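Local coordinates for protein beta-fructofuranosidase (Bifidobacterium adolescentis, PDB 6NOB) that probably hydrolyses beta-fructofuranosides such as sucrose to release fructose, as other glycoside hydrolase family 32 enzymes do, at residues Q404-A409 and K424-C429; R448-W453 and R476-R481; D397-F402 and D570-S575; A371-C376 and A391-R396; G278-P283 and G410-T415. All coordinates share one frame; numbering follows the deposited sequence.

Interaction 1 of 5, residues Q404-A409 and K424-C429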
# COMPACT_ATOMS: atom_id res chain seq x y z
N GLN A 404 12.81 1.74 -4.88
CA GLN A 404 12.33 3.02 -4.40
C GLN A 404 11.24 3.56 -5.31
O GLN A 404 11.18 3.24 -6.50
CB GLN A 404 13.48 4.02 -4.32
CG GLN A 404 14.43 3.77 -3.17
CD GLN A 404 13.90 4.31 -1.86
OE1 GLN A 404 13.04 3.70 -1.22
NE2 GLN A 404 14.41 5.47 -1.45
N VAL A 405 10.37 4.39 -4.75
CA VAL A 405 9.30 5.05 -5.48
C VAL A 405 9.78 6.45 -5.85
O VAL A 405 10.15 7.23 -4.97
CB VAL A 405 8.00 5.10 -4.66
CG1 VAL A 405 6.96 5.96 -5.36
CG2 VAL A 405 7.47 3.68 -4.44
N ARG A 406 9.77 6.77 -7.14
CA ARG A 406 10.28 8.04 -7.65
C ARG A 406 9.13 8.95 -8.06
O ARG A 406 8.13 8.49 -8.63
CB ARG A 406 11.21 7.81 -8.84
CG ARG A 406 12.02 9.02 -9.25
CD ARG A 406 13.34 8.62 -9.89
NE ARG A 406 14.29 9.74 -9.90
CZ ARG A 406 15.10 10.04 -8.90
NH1 ARG A 406 15.10 9.30 -7.80
NH2 ARG A 406 15.92 11.08 -8.99
N TRP A 407 9.27 10.24 -7.78
CA TRP A 407 8.35 11.25 -8.29
C TRP A 407 9.06 12.12 -9.33
O TRP A 407 10.27 12.35 -9.25
CB TRP A 407 7.78 12.14 -7.18
CG TRP A 407 8.78 12.93 -6.37
CD1 TRP A 407 9.29 12.61 -5.15
CD2 TRP A 407 9.37 14.20 -6.73
NE1 TRP A 407 10.16 13.58 -4.73
CE2 TRP A 407 10.23 14.57 -5.68
CE3 TRP A 407 9.26 15.04 -7.84
CZ2 TRP A 407 10.97 15.75 -5.70
CZ3 TRP A 407 10.00 16.21 -7.86
CH2 TRP A 407 10.85 16.55 -6.79
N TYR A 408 8.29 12.58 -10.31
CA TYR A 408 8.79 13.41 -11.40
C TYR A 408 7.84 14.57 -11.59
O TYR A 408 6.64 14.36 -11.81
CB TYR A 408 8.91 12.61 -12.71
CG TYR A 408 9.46 11.20 -12.58
CD1 TYR A 408 8.68 10.17 -12.08
CD2 TYR A 408 10.75 10.90 -13.00
CE1 TYR A 408 9.17 8.89 -11.98
CE2 TYR A 408 11.25 9.62 -12.90
CZ TYR A 408 10.46 8.61 -12.39
OH TYR A 408 10.95 7.33 -12.29
N ALA A 409 8.35 15.80 -11.51
CA ALA A 409 7.53 17.00 -11.59
C ALA A 409 7.93 17.83 -12.80
O ALA A 409 9.12 17.98 -13.10
CB ALA A 409 7.66 17.84 -10.31
N LYS A 424 11.14 18.46 -15.03
CA LYS A 424 12.00 19.51 -14.51
C LYS A 424 12.75 19.09 -13.25
O LYS A 424 13.78 19.69 -12.94
CB LYS A 424 11.19 20.77 -14.20
CG LYS A 424 10.40 21.33 -15.37
CD LYS A 424 11.30 21.78 -16.51
CE LYS A 424 10.53 22.61 -17.52
NZ LYS A 424 11.39 23.08 -18.64
N ALA A 425 12.27 18.08 -12.54
CA ALA A 425 12.92 17.61 -11.32
C ALA A 425 12.43 16.21 -11.00
O ALA A 425 11.34 15.81 -11.41
CB ALA A 425 12.66 18.56 -10.14
N SER A 426 13.26 15.47 -10.27
CA SER A 426 12.91 14.12 -9.84
C SER A 426 13.65 13.80 -8.56
O SER A 426 14.75 14.32 -8.32
CB SER A 426 13.23 13.09 -10.93
OG SER A 426 14.48 12.45 -10.69
N ASP A 427 13.05 12.95 -7.73
CA ASP A 427 13.66 12.51 -6.48
C ASP A 427 12.81 11.38 -5.91
O ASP A 427 11.76 11.02 -6.46
CB ASP A 427 13.79 13.66 -5.47
CG ASP A 427 15.03 13.54 -4.62
OD1 ASP A 427 15.43 12.40 -4.30
OD2 ASP A 427 15.61 14.59 -4.28
N TRP A 428 13.26 10.82 -4.78
CA TRP A 428 12.54 9.76 -4.10
C TRP A 428 11.42 10.33 -3.24
O TRP A 428 11.56 11.40 -2.64
CB TRP A 428 13.48 8.93 -3.23
CG TRP A 428 14.63 8.29 -3.96
CD1 TRP A 428 15.95 8.35 -3.62
CD2 TRP A 428 14.56 7.46 -5.13
NE1 TRP A 428 16.71 7.63 -4.51
CE2 TRP A 428 15.88 7.08 -5.45
CE3 TRP A 428 13.52 7.03 -5.95
CZ2 TRP A 428 16.18 6.27 -6.55
CZ3 TRP A 428 13.81 6.22 -7.04
CH2 TRP A 428 15.13 5.86 -7.33
N CYS A 429 10.30 9.60 -3.16
CA CYS A 429 9.21 9.98 -2.27
C CYS A 429 9.56 9.73 -0.81
O CYS A 429 9.03 10.41 0.08
CB CYS A 429 7.94 9.20 -2.61
SG CYS A 429 7.22 9.54 -4.23
O HOH W 1 16.79 10.97 -6.37
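R406 meets W428, D427 and S426 from successive atoms of its side chain. Its CB lies 3.5 Å from W428 CZ3, and with CG anti to the backbone N (chi1 -168°) that CG comes within 3.4 Å of D427 O. CD follows past the rim of the indole at CZ3. NE gives a weak hydrogen bond to S426 OG (2.8 Å), an atom also bonded to Q314. NH1 stands 3.1 Å above the centre of the six-membered ring of W428, a cation-pi contact made edge-on, since guanidinium and indole planes are 80° apart. NH2 donates to a water that in turn donates to D427 OD1. On the opposite face of the indole, Q404 CB sits 3.5 Å from the centroid of the same ring. W407 N bonds D427 O, and K424 and A425 both face A409 in a classic beta bulge. This is the antiparallel hairpin of strands 405-415 and 418-428, consistent with the outer part of a blade in the family 32 beta-propeller.

Interaction 2 of 5, residues R448-W453 and R476-R481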
# COMPACT_ATOMS: atom_id res chain seq x y z
N ARG A 448 -4.69 16.49 -2.30
CA ARG A 448 -4.03 15.34 -2.90
C ARG A 448 -3.43 14.49 -1.77
O ARG A 448 -2.52 14.93 -1.07
CB ARG A 448 -2.95 15.79 -3.89
CG ARG A 448 -2.11 14.66 -4.47
CD ARG A 448 -2.96 13.62 -5.19
NE ARG A 448 -3.79 14.20 -6.24
CZ ARG A 448 -4.50 13.49 -7.11
NH1 ARG A 448 -5.23 14.09 -8.04
NH2 ARG A 448 -4.48 12.16 -7.05
N ILE A 449 -3.96 13.28 -1.60
CA ILE A 449 -3.61 12.40 -0.49
C ILE A 449 -3.07 11.09 -1.05
O ILE A 449 -3.67 10.52 -1.97
CB ILE A 449 -4.82 12.15 0.42
CG1 ILE A 449 -5.42 13.48 0.88
CG2 ILE A 449 -4.42 11.28 1.61
CD1 ILE A 449 -6.81 13.35 1.47
N VAL A 450 -1.97 10.61 -0.49
CA VAL A 450 -1.30 9.41 -0.96
C VAL A 450 -1.18 8.41 0.18
O VAL A 450 -0.89 8.78 1.32
CB VAL A 450 0.09 9.74 -1.56
CG1 VAL A 450 0.95 10.49 -0.55
CG2 VAL A 450 0.80 8.47 -2.04
N PHE A 451 -1.42 7.14 -0.14
CA PHE A 451 -1.15 6.01 0.75
C PHE A 451 -0.02 5.16 0.17
O PHE A 451 0.15 5.07 -1.05
CB PHE A 451 -2.38 5.13 0.93
CG PHE A 451 -3.35 5.62 1.96
CD1 PHE A 451 -3.14 5.36 3.31
CD2 PHE A 451 -4.48 6.33 1.59
CE1 PHE A 451 -4.04 5.80 4.26
CE2 PHE A 451 -5.38 6.78 2.53
CZ PHE A 451 -5.16 6.52 3.87
N GLY A 452 0.73 4.52 1.06
CA GLY A 452 1.74 3.57 0.65
C GLY A 452 1.67 2.31 1.50
O GLY A 452 1.09 2.31 2.59
N TRP A 453 2.25 1.24 0.97
CA TRP A 453 2.32 -0.04 1.66
C TRP A 453 3.74 -0.27 2.14
O TRP A 453 4.70 -0.10 1.37
CB TRP A 453 1.88 -1.18 0.74
CG TRP A 453 2.38 -2.56 1.14
CD1 TRP A 453 2.21 -3.17 2.35
CD2 TRP A 453 3.10 -3.48 0.32
NE1 TRP A 453 2.80 -4.41 2.33
CE2 TRP A 453 3.35 -4.63 1.10
CE3 TRP A 453 3.57 -3.45 -1.00
CZ2 TRP A 453 4.04 -5.74 0.60
CZ3 TRP A 453 4.26 -4.55 -1.49
CH2 TRP A 453 4.49 -5.68 -0.69
N ARG A 476 -0.57 10.81 3.67
CA ARG A 476 0.23 12.01 3.47
C ARG A 476 -0.43 12.94 2.46
O ARG A 476 -0.96 12.49 1.44
CB ARG A 476 1.65 11.65 3.00
CG ARG A 476 2.43 10.82 4.01
CD ARG A 476 3.74 10.32 3.43
NE ARG A 476 4.34 9.30 4.29
CZ ARG A 476 5.50 8.70 4.04
NH1 ARG A 476 6.19 9.01 2.95
NH2 ARG A 476 5.97 7.79 4.88
N GLU A 477 -0.39 14.23 2.75
CA GLU A 477 -0.84 15.25 1.82
C GLU A 477 0.33 15.70 0.96
O GLU A 477 1.46 15.84 1.45
CB GLU A 477 -1.44 16.45 2.57
CG GLU A 477 -2.01 17.53 1.67
CD GLU A 477 -2.53 18.74 2.44
OE1 GLU A 477 -2.73 18.61 3.67
OE2 GLU A 477 -2.73 19.80 1.82
N LEU A 478 0.06 15.93 -0.32
CA LEU A 478 1.09 16.27 -1.29
C LEU A 478 0.95 17.71 -1.76
O LEU A 478 -0.16 18.19 -2.01
CB LEU A 478 1.03 15.33 -2.50
CG LEU A 478 1.27 13.85 -2.21
CD1 LEU A 478 1.31 13.05 -3.51
CD2 LEU A 478 2.56 13.67 -1.43
N HIS A 479 2.09 18.39 -1.87
CA HIS A 479 2.17 19.71 -2.49
C HIS A 479 3.46 19.79 -3.29
O HIS A 479 4.40 19.01 -3.07
CB HIS A 479 2.10 20.84 -1.45
CG HIS A 479 0.71 21.15 -0.99
ND1 HIS A 479 -0.17 21.91 -1.74
CD2 HIS A 479 0.05 20.81 0.14
CE1 HIS A 479 -1.31 22.01 -1.09
NE2 HIS A 479 -1.20 21.36 0.06
N VAL A 480 3.51 20.72 -4.23
CA VAL A 480 4.72 21.01 -4.99
C VAL A 480 5.15 22.43 -4.66
O VAL A 480 4.42 23.39 -4.94
CB VAL A 480 4.51 20.85 -6.51
CG1 VAL A 480 5.64 21.52 -7.27
CG2 VAL A 480 4.42 19.37 -6.87
N ARG A 481 6.32 22.56 -4.05
CA ARG A 481 6.88 23.85 -3.65
C ARG A 481 8.23 24.02 -4.33
O ARG A 481 9.14 23.21 -4.11
CB ARG A 481 7.02 23.95 -2.13
CG ARG A 481 5.75 23.57 -1.38
CD ARG A 481 5.85 23.92 0.10
NE ARG A 481 5.09 22.99 0.92
CZ ARG A 481 3.80 23.12 1.21
NH1 ARG A 481 3.18 22.22 1.96
NH2 ARG A 481 3.12 24.16 0.73
O HOH W 2 -3.06 18.72 -1.74
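L478 and V450 cross at about a right angle, with L478 CD2 3.7 Å from V450 CG1. V450 CG1 stands between the backbone N and the carbonyl carbon (chi1 55°), where it also meets R476 CB at 3.8 Å. R448 crosses L478 at a slant, its CG 3.8 Å from L478 CB, before the chain bends at its second and third torsions and carries the guanidinium away to E273 and S440. An alanine in place of L478 would probably leave a gap beside V450 CG1, which packs against the leucine's CG and both its methyls. The strands are antiparallel, with I449 opposite E477 as a non-hydrogen-bonded pair and V450 opposite R476 as a hydrogen-bonded one. Strand 468-481 also runs parallel to strand 127-138, consistent with closure of the five-bladed propeller of family 32. The N-to-C directions of the two short segments are 127° apart, well short of 180°, and three backbone bonds join them, including L478 N to R448 O (2.9 Å). Beyond them a water bridges R448 N and L478 O. The extended chain of R476 carries its guanidinium on to salt bridges with E593 and D430.

Interaction 3 of 5, residues D397-F402 and D570-S575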
# COMPACT_ATOMS: atom_id res chain seq x y z
N ASP A 397 19.27 1.69 -5.49
CA ASP A 397 20.00 2.92 -5.78
C ASP A 397 21.44 2.80 -5.28
O ASP A 397 21.84 1.80 -4.69
CB ASP A 397 19.27 4.14 -5.19
CG ASP A 397 19.06 4.04 -3.69
OD1 ASP A 397 19.74 3.25 -3.01
OD2 ASP A 397 18.18 4.78 -3.18
N LYS A 398 22.24 3.85 -5.54
CA LYS A 398 23.62 3.86 -5.08
C LYS A 398 23.72 3.61 -3.58
O LYS A 398 24.68 2.98 -3.12
CB LYS A 398 24.27 5.21 -5.44
CG LYS A 398 25.69 5.38 -4.93
CD LYS A 398 26.10 6.85 -4.93
N GLN A 399 22.74 4.08 -2.82
CA GLN A 399 22.74 3.94 -1.37
C GLN A 399 22.30 2.55 -0.91
O GLN A 399 22.44 2.25 0.28
CB GLN A 399 21.82 4.99 -0.75
CG GLN A 399 22.29 6.43 -0.94
CD GLN A 399 21.95 6.97 -2.31
OE1 GLN A 399 21.15 6.39 -3.05
NE2 GLN A 399 22.55 8.10 -2.66
N GLY A 400 21.78 1.72 -1.80
CA GLY A 400 21.37 0.37 -1.46
C GLY A 400 19.88 0.18 -1.25
O GLY A 400 19.46 -0.92 -0.88
N ARG A 401 19.07 1.21 -1.50
CA ARG A 401 17.63 1.12 -1.26
C ARG A 401 16.94 0.43 -2.44
O ARG A 401 17.09 0.85 -3.59
CB ARG A 401 17.04 2.51 -1.02
CG ARG A 401 17.56 3.18 0.26
CD ARG A 401 17.15 4.65 0.36
NE ARG A 401 17.81 5.50 -0.63
CZ ARG A 401 18.02 6.80 -0.47
NH1 ARG A 401 17.62 7.42 0.64
NH2 ARG A 401 18.62 7.49 -1.43
N PHE A 402 16.18 -0.62 -2.13
CA PHE A 402 15.62 -1.51 -3.14
C PHE A 402 14.22 -1.05 -3.54
O PHE A 402 13.36 -0.82 -2.68
CB PHE A 402 15.57 -2.94 -2.60
CG PHE A 402 15.08 -3.97 -3.58
CD1 PHE A 402 15.77 -4.23 -4.75
CD2 PHE A 402 13.94 -4.72 -3.30
CE1 PHE A 402 15.33 -5.19 -5.64
CE2 PHE A 402 13.50 -5.69 -4.18
CZ PHE A 402 14.19 -5.92 -5.36
N ASP A 570 23.48 -1.87 6.32
CA ASP A 570 24.50 -1.46 5.36
C ASP A 570 23.97 -0.46 4.34
O ASP A 570 24.69 -0.12 3.39
CB ASP A 570 25.07 -2.68 4.64
CG ASP A 570 23.99 -3.57 4.04
OD1 ASP A 570 22.83 -3.51 4.50
OD2 ASP A 570 24.30 -4.32 3.09
N VAL A 571 22.74 0.03 4.50
CA VAL A 571 22.09 0.89 3.53
C VAL A 571 22.18 2.34 4.01
O VAL A 571 21.91 2.63 5.18
CB VAL A 571 20.63 0.47 3.31
CG1 VAL A 571 19.93 1.45 2.37
CG2 VAL A 571 20.58 -0.95 2.76
N ASP A 572 22.55 3.24 3.10
CA ASP A 572 22.73 4.66 3.41
C ASP A 572 21.39 5.37 3.21
O ASP A 572 21.04 5.76 2.10
CB ASP A 572 23.82 5.25 2.52
CG ASP A 572 24.10 6.71 2.83
OD1 ASP A 572 23.60 7.23 3.85
OD2 ASP A 572 24.84 7.35 2.04
N PHE A 573 20.64 5.56 4.30
CA PHE A 573 19.33 6.21 4.21
C PHE A 573 19.48 7.73 4.21
O PHE A 573 18.96 8.44 5.07
CB PHE A 573 18.43 5.73 5.35
CG PHE A 573 18.17 4.25 5.33
CD1 PHE A 573 17.33 3.69 4.38
CD2 PHE A 573 18.77 3.43 6.27
CE1 PHE A 573 17.09 2.33 4.37
CE2 PHE A 573 18.53 2.06 6.26
CZ PHE A 573 17.69 1.51 5.31
N ASP A 574 20.21 8.22 3.21
CA ASP A 574 20.44 9.65 3.05
C ASP A 574 19.13 10.38 2.82
O ASP A 574 18.36 10.04 1.91
CB ASP A 574 21.40 9.88 1.88
CG ASP A 574 21.94 11.30 1.83
OD1 ASP A 574 21.29 12.23 2.35
OD2 ASP A 574 23.03 11.49 1.25
N SER A 575 18.87 11.41 3.64
CA SER A 575 17.63 12.17 3.50
C SER A 575 17.56 12.91 2.17
O SER A 575 16.47 13.21 1.68
CB SER A 575 17.47 13.16 4.66
OG SER A 575 18.24 14.33 4.45
O HOH W 3 18.16 10.46 -0.70
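R401 lays its CG against V571 CG1 (3.6 Å), and its CD continues to the F573 ring, 4.1 Å from CD1. Beyond this apolar overlap, NH1 donates to D574 O at 3.0 Å, nearly in the guanidinium plane, and also bonds F431 O. Within its own loop, NE meets the syn lone pair of D397 OD2 in a 2.7 Å salt bridge. A methionine in place of R401 would probably leave the D397 carboxylate without its charged mate and D574 O without this direct bond across the contact. The other link is D572 N to Q399 O (3.0 Å), beside which Q399 CB packs 3.8 Å from D572 CB. The 397-402 loop, with a type I turn from D397 to G400, belongs to the propeller part of the fold, and 570-575 to the C-terminal beta-sandwich typical of family 32. Both direct hydrogen bonds across this domain junction use main-chain atoms of 570-575. The D397 salt bridge probably offsets the arginine charge and is likely to favour the ionised carboxylate.

Interaction 4 of 5, residues A371-C376 and A391-R396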
# COMPACT_ATOMS: atom_id res chain seq x y z
N ALA A 371 16.33 -0.66 -14.51
CA ALA A 371 15.21 -1.22 -13.78
C ALA A 371 14.31 -2.01 -14.73
O ALA A 371 14.17 -1.67 -15.91
CB ALA A 371 14.40 -0.11 -13.09
N ARG A 372 13.71 -3.08 -14.21
CA ARG A 372 12.94 -3.98 -15.06
C ARG A 372 11.73 -3.28 -15.65
O ARG A 372 11.52 -3.31 -16.87
CB ARG A 372 12.49 -5.22 -14.27
CG ARG A 372 11.58 -6.12 -15.08
CD ARG A 372 10.83 -7.11 -14.22
NE ARG A 372 9.94 -7.95 -15.02
CZ ARG A 372 10.28 -9.14 -15.51
NH1 ARG A 372 11.49 -9.62 -15.28
NH2 ARG A 372 9.42 -9.83 -16.24
N THR A 373 10.92 -2.65 -14.81
CA THR A 373 9.64 -2.09 -15.24
C THR A 373 9.10 -1.23 -14.10
O THR A 373 9.62 -1.23 -12.99
CB THR A 373 8.65 -3.19 -15.62
OG1 THR A 373 7.51 -2.62 -16.28
CG2 THR A 373 8.19 -3.96 -14.39
N TYR A 374 8.03 -0.50 -14.41
CA TYR A 374 7.34 0.30 -13.41
C TYR A 374 6.35 -0.56 -12.64
O TYR A 374 5.90 -1.61 -13.10
CB TYR A 374 6.60 1.46 -14.06
CG TYR A 374 7.38 2.75 -14.18
CD1 TYR A 374 7.94 3.35 -13.05
CD2 TYR A 374 7.53 3.38 -15.40
CE1 TYR A 374 8.65 4.54 -13.16
CE2 TYR A 374 8.24 4.57 -15.52
CZ TYR A 374 8.79 5.14 -14.39
OH TYR A 374 9.49 6.32 -14.51
N GLU A 375 6.00 -0.09 -11.45
CA GLU A 375 4.88 -0.62 -10.68
C GLU A 375 4.15 0.55 -10.02
O GLU A 375 4.78 1.51 -9.58
CB GLU A 375 5.33 -1.64 -9.63
CG GLU A 375 5.57 -3.04 -10.20
CD GLU A 375 5.67 -4.11 -9.14
OE1 GLU A 375 6.37 -3.89 -8.13
OE2 GLU A 375 5.04 -5.18 -9.31
N CYS A 376 2.82 0.46 -9.98
CA CYS A 376 1.95 1.41 -9.31
C CYS A 376 2.21 2.85 -9.75
O CYS A 376 2.70 3.67 -8.96
CB CYS A 376 2.10 1.30 -7.79
SG CYS A 376 1.71 -0.36 -7.16
N ALA A 391 7.22 3.29 -9.17
CA ALA A 391 8.23 2.48 -8.51
C ALA A 391 9.07 1.73 -9.53
O ALA A 391 8.57 1.31 -10.58
CB ALA A 391 7.58 1.49 -7.54
N LEU A 392 10.35 1.54 -9.21
CA LEU A 392 11.33 0.97 -10.13
C LEU A 392 11.66 -0.46 -9.70
O LEU A 392 12.35 -0.66 -8.70
CB LEU A 392 12.58 1.84 -10.18
CG LEU A 392 12.32 3.26 -10.69
CD1 LEU A 392 13.50 4.17 -10.41
CD2 LEU A 392 12.01 3.23 -12.18
N MET A 393 11.19 -1.43 -10.47
CA MET A 393 11.37 -2.83 -10.12
C MET A 393 12.82 -3.27 -10.30
O MET A 393 13.49 -2.87 -11.25
CB MET A 393 10.47 -3.72 -10.97
CG MET A 393 9.07 -3.91 -10.43
SD MET A 393 8.43 -5.54 -10.86
CE MET A 393 9.28 -6.57 -9.67
N HIS A 394 13.28 -4.11 -9.38
CA HIS A 394 14.57 -4.80 -9.51
C HIS A 394 15.72 -3.81 -9.64
O HIS A 394 16.65 -4.01 -10.42
CB HIS A 394 14.55 -5.78 -10.68
CG HIS A 394 13.58 -6.90 -10.51
ND1 HIS A 394 13.24 -7.75 -11.54
CD2 HIS A 394 12.86 -7.31 -9.44
CE1 HIS A 394 12.36 -8.64 -11.11
NE2 HIS A 394 12.12 -8.39 -9.83
N TYR A 395 15.65 -2.72 -8.88
CA TYR A 395 16.69 -1.71 -8.90
C TYR A 395 16.98 -1.25 -7.48
O TYR A 395 16.06 -0.90 -6.74
CB TYR A 395 16.29 -0.51 -9.76
CG TYR A 395 17.25 0.66 -9.67
CD1 TYR A 395 18.46 0.65 -10.35
CD2 TYR A 395 16.94 1.77 -8.89
CE1 TYR A 395 19.34 1.71 -10.26
CE2 TYR A 395 17.82 2.84 -8.79
CZ TYR A 395 19.02 2.81 -9.48
OH TYR A 395 19.89 3.87 -9.39
N ARG A 396 18.25 -1.27 -7.10
CA ARG A 396 18.72 -0.64 -5.88
C ARG A 396 19.48 0.62 -6.26
O ARG A 396 20.23 0.63 -7.23
CB ARG A 396 19.63 -1.58 -5.08
CG ARG A 396 18.95 -2.85 -4.61
CD ARG A 396 19.91 -3.74 -3.82
NE ARG A 396 20.23 -3.17 -2.52
CZ ARG A 396 20.98 -3.78 -1.60
NH1 ARG A 396 21.50 -4.97 -1.85
NH2 ARG A 396 21.22 -3.18 -0.44
O HOH W 4 13.82 -8.48 -14.32
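A371 CB fills the centre of the contact, 3.9 Å from L392 CB and 3.8 Å from Y395 CB. Next to it Y374 and L392 lie side by side and point the same way, with L392 CD2 3.7 Å from Y374 CE1. Farther out M393 bends at its second and third torsions. Its SD runs beside T373 CG2 at 3.9 Å and meets the carboxylate carbon of E375, CD, at 3.6 Å. The backbones form an antiparallel pairing, with Y374 and L392, a non-hydrogen-bonded pair, on one face and E375 and A391, a hydrogen-bonded one, on the other. Bonds such as M393 N to T373 O (3.0 Å) carry the pairing on. Strand 385-396 also pairs with 377-382, which the chain enters after turning a corner at C376. E375 and C376 begin the Glu-Cys-Pro motif of family 32, whose glutamate acts as the general acid/base in characterised relatives. Consistent with a position at the pocket, E375 lies close to a bound PEG, and its OE2 forms a salt bridge with R268. At the opposite end R372 and H394 run side by side, R372 CD lying 3.7 Å from H394 ND1, with guanidinium and imidazole planes 76° apart. The extended arginine carries its head on to E231 and D266, and water 4, in the planes of both groups, joins NH1 to ND1.

Interaction 5 of 5, residues G278-P283 and G410-T415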
# COMPACT_ATOMS: atom_id res chain seq x y z
N GLY A 278 -4.62 21.82 -18.81
CA GLY A 278 -3.50 22.26 -19.61
C GLY A 278 -3.69 21.96 -21.09
O GLY A 278 -4.61 21.25 -21.50
N GLU A 279 -2.78 22.52 -21.89
CA GLU A 279 -2.91 22.45 -23.34
C GLU A 279 -2.68 21.05 -23.89
O GLU A 279 -3.03 20.80 -25.05
CB GLU A 279 -1.94 23.43 -24.00
CG GLU A 279 -2.40 24.87 -23.97
CD GLU A 279 -1.81 25.69 -25.09
OE1 GLU A 279 -1.35 25.09 -26.09
OE2 GLU A 279 -1.79 26.93 -24.98
N ALA A 280 -2.10 20.14 -23.11
CA ALA A 280 -1.73 18.83 -23.62
C ALA A 280 -2.84 17.79 -23.49
O ALA A 280 -2.71 16.71 -24.06
CB ALA A 280 -0.48 18.33 -22.90
N LEU A 281 -3.92 18.09 -22.77
CA LEU A 281 -4.95 17.11 -22.48
C LEU A 281 -6.29 17.54 -23.07
O LEU A 281 -6.59 18.73 -23.19
CB LEU A 281 -5.11 16.91 -20.96
CG LEU A 281 -3.87 16.37 -20.25
CD1 LEU A 281 -4.16 16.16 -18.78
CD2 LEU A 281 -3.41 15.08 -20.90
N ASP A 282 -7.09 16.53 -23.44
CA ASP A 282 -8.45 16.74 -23.90
C ASP A 282 -9.36 16.80 -22.69
O ASP A 282 -9.51 15.80 -21.98
CB ASP A 282 -8.87 15.62 -24.86
CG ASP A 282 -10.15 15.94 -25.61
OD1 ASP A 282 -10.93 16.80 -25.15
OD2 ASP A 282 -10.39 15.31 -26.67
N PRO A 283 -9.99 17.95 -22.41
CA PRO A 283 -10.84 18.05 -21.22
C PRO A 283 -12.06 17.14 -21.25
O PRO A 283 -12.65 16.88 -20.20
CB PRO A 283 -11.24 19.53 -21.19
CG PRO A 283 -11.15 19.97 -22.62
CD PRO A 283 -10.00 19.19 -23.21
N GLY A 410 6.94 18.39 -13.48
CA GLY A 410 7.21 19.19 -14.65
C GLY A 410 5.94 19.65 -15.33
O GLY A 410 4.88 19.73 -14.71
N ASP A 411 6.06 19.95 -16.62
CA ASP A 411 4.95 20.45 -17.42
C ASP A 411 4.53 19.39 -18.43
O ASP A 411 5.37 18.87 -19.17
CB ASP A 411 5.33 21.74 -18.15
CG ASP A 411 5.97 22.76 -17.22
OD1 ASP A 411 5.55 22.85 -16.05
OD2 ASP A 411 6.89 23.47 -17.67
N LEU A 412 3.24 19.08 -18.46
CA LEU A 412 2.66 18.24 -19.50
C LEU A 412 2.58 19.05 -20.79
O LEU A 412 1.83 20.02 -20.87
CB LEU A 412 1.28 17.76 -19.07
CG LEU A 412 0.87 16.32 -19.36
CD1 LEU A 412 1.93 15.35 -18.85
CD2 LEU A 412 -0.47 16.04 -18.71
N VAL A 413 3.34 18.64 -21.81
CA VAL A 413 3.44 19.41 -23.04
C VAL A 413 2.86 18.62 -24.20
O VAL A 413 2.81 17.38 -24.18
CB VAL A 413 4.90 19.82 -23.34
CG1 VAL A 413 5.46 20.65 -22.20
CG2 VAL A 413 5.76 18.58 -23.56
N ASN A 414 2.43 19.35 -25.22
CA ASN A 414 1.86 18.76 -26.43
C ASN A 414 2.97 18.49 -27.43
O ASN A 414 3.77 19.38 -27.74
CB ASN A 414 0.82 19.71 -27.03
CG ASN A 414 -0.40 18.99 -27.54
OD1 ASN A 414 -0.59 17.80 -27.29
ND2 ASN A 414 -1.24 19.70 -28.28
N THR A 415 3.02 17.26 -27.94
CA THR A 415 3.98 16.88 -28.97
C THR A 415 3.26 16.16 -30.10
O THR A 415 2.07 15.85 -30.02
CB THR A 415 5.10 15.98 -28.42
OG1 THR A 415 4.65 14.62 -28.36
CG2 THR A 415 5.54 16.44 -27.03
O HOH W 5 -1.49 19.80 -20.14
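A280 presses its methyl onto the backbone of strand 410-415, with CB 3.5 Å from L412 O and 3.6 Å from V413 C. It sits in a type I turn from G278 to L281, its CB directed toward the strand. L412 contributes its isobutyl group, CD2 lying 3.7 Å from L281 CD1 where the two leucines cross at about a right angle. L281 CG, anti to the carbonyl carbon (chi1 -61°), thereby lies 3.7 Å from L412 CD2. The turn connects strands 268-273 and 285-295 of one sheet, whereas strand 405-415 belongs to another, so the contact ties together two sheets of the propeller at the protein surface. No direct hydrogen bond crosses. Water 5 instead accepts from A280 N (3.1 Å) and gives a weak bond to L412 O. N414 closes the outer end over the turn, its ND2 3.9 Å from E279 O and its OD1 4.0 Å from A280 CA. The same ND2 hydrogen-bonds a bound PEG, probably from the crystallisation liquor.

Interactions 1, 4 and 5 all draw on one antiparallel sheet: strand 385-396 serves interaction 4, its neighbour 405-415 serves interactions 1 and 5, and 418-428 completes interaction 1. The centres of interactions 1 and 4 lie about 13 Å apart, and Y408 OH and Y374 OH join them in a probable hydrogen bond. The centre of interaction 2, in a different sheet, is also about 13 Å from that of interaction 1. Interaction 4 closes before interaction 1 opens along the chain, and interaction 2 follows. Interactions 3 and 5 are about 35 Å apart, centre to centre: the loop between strands 385-396 and 405-415 meets the C-terminal sandwich, while 405-415 meets a neighbouring sheet.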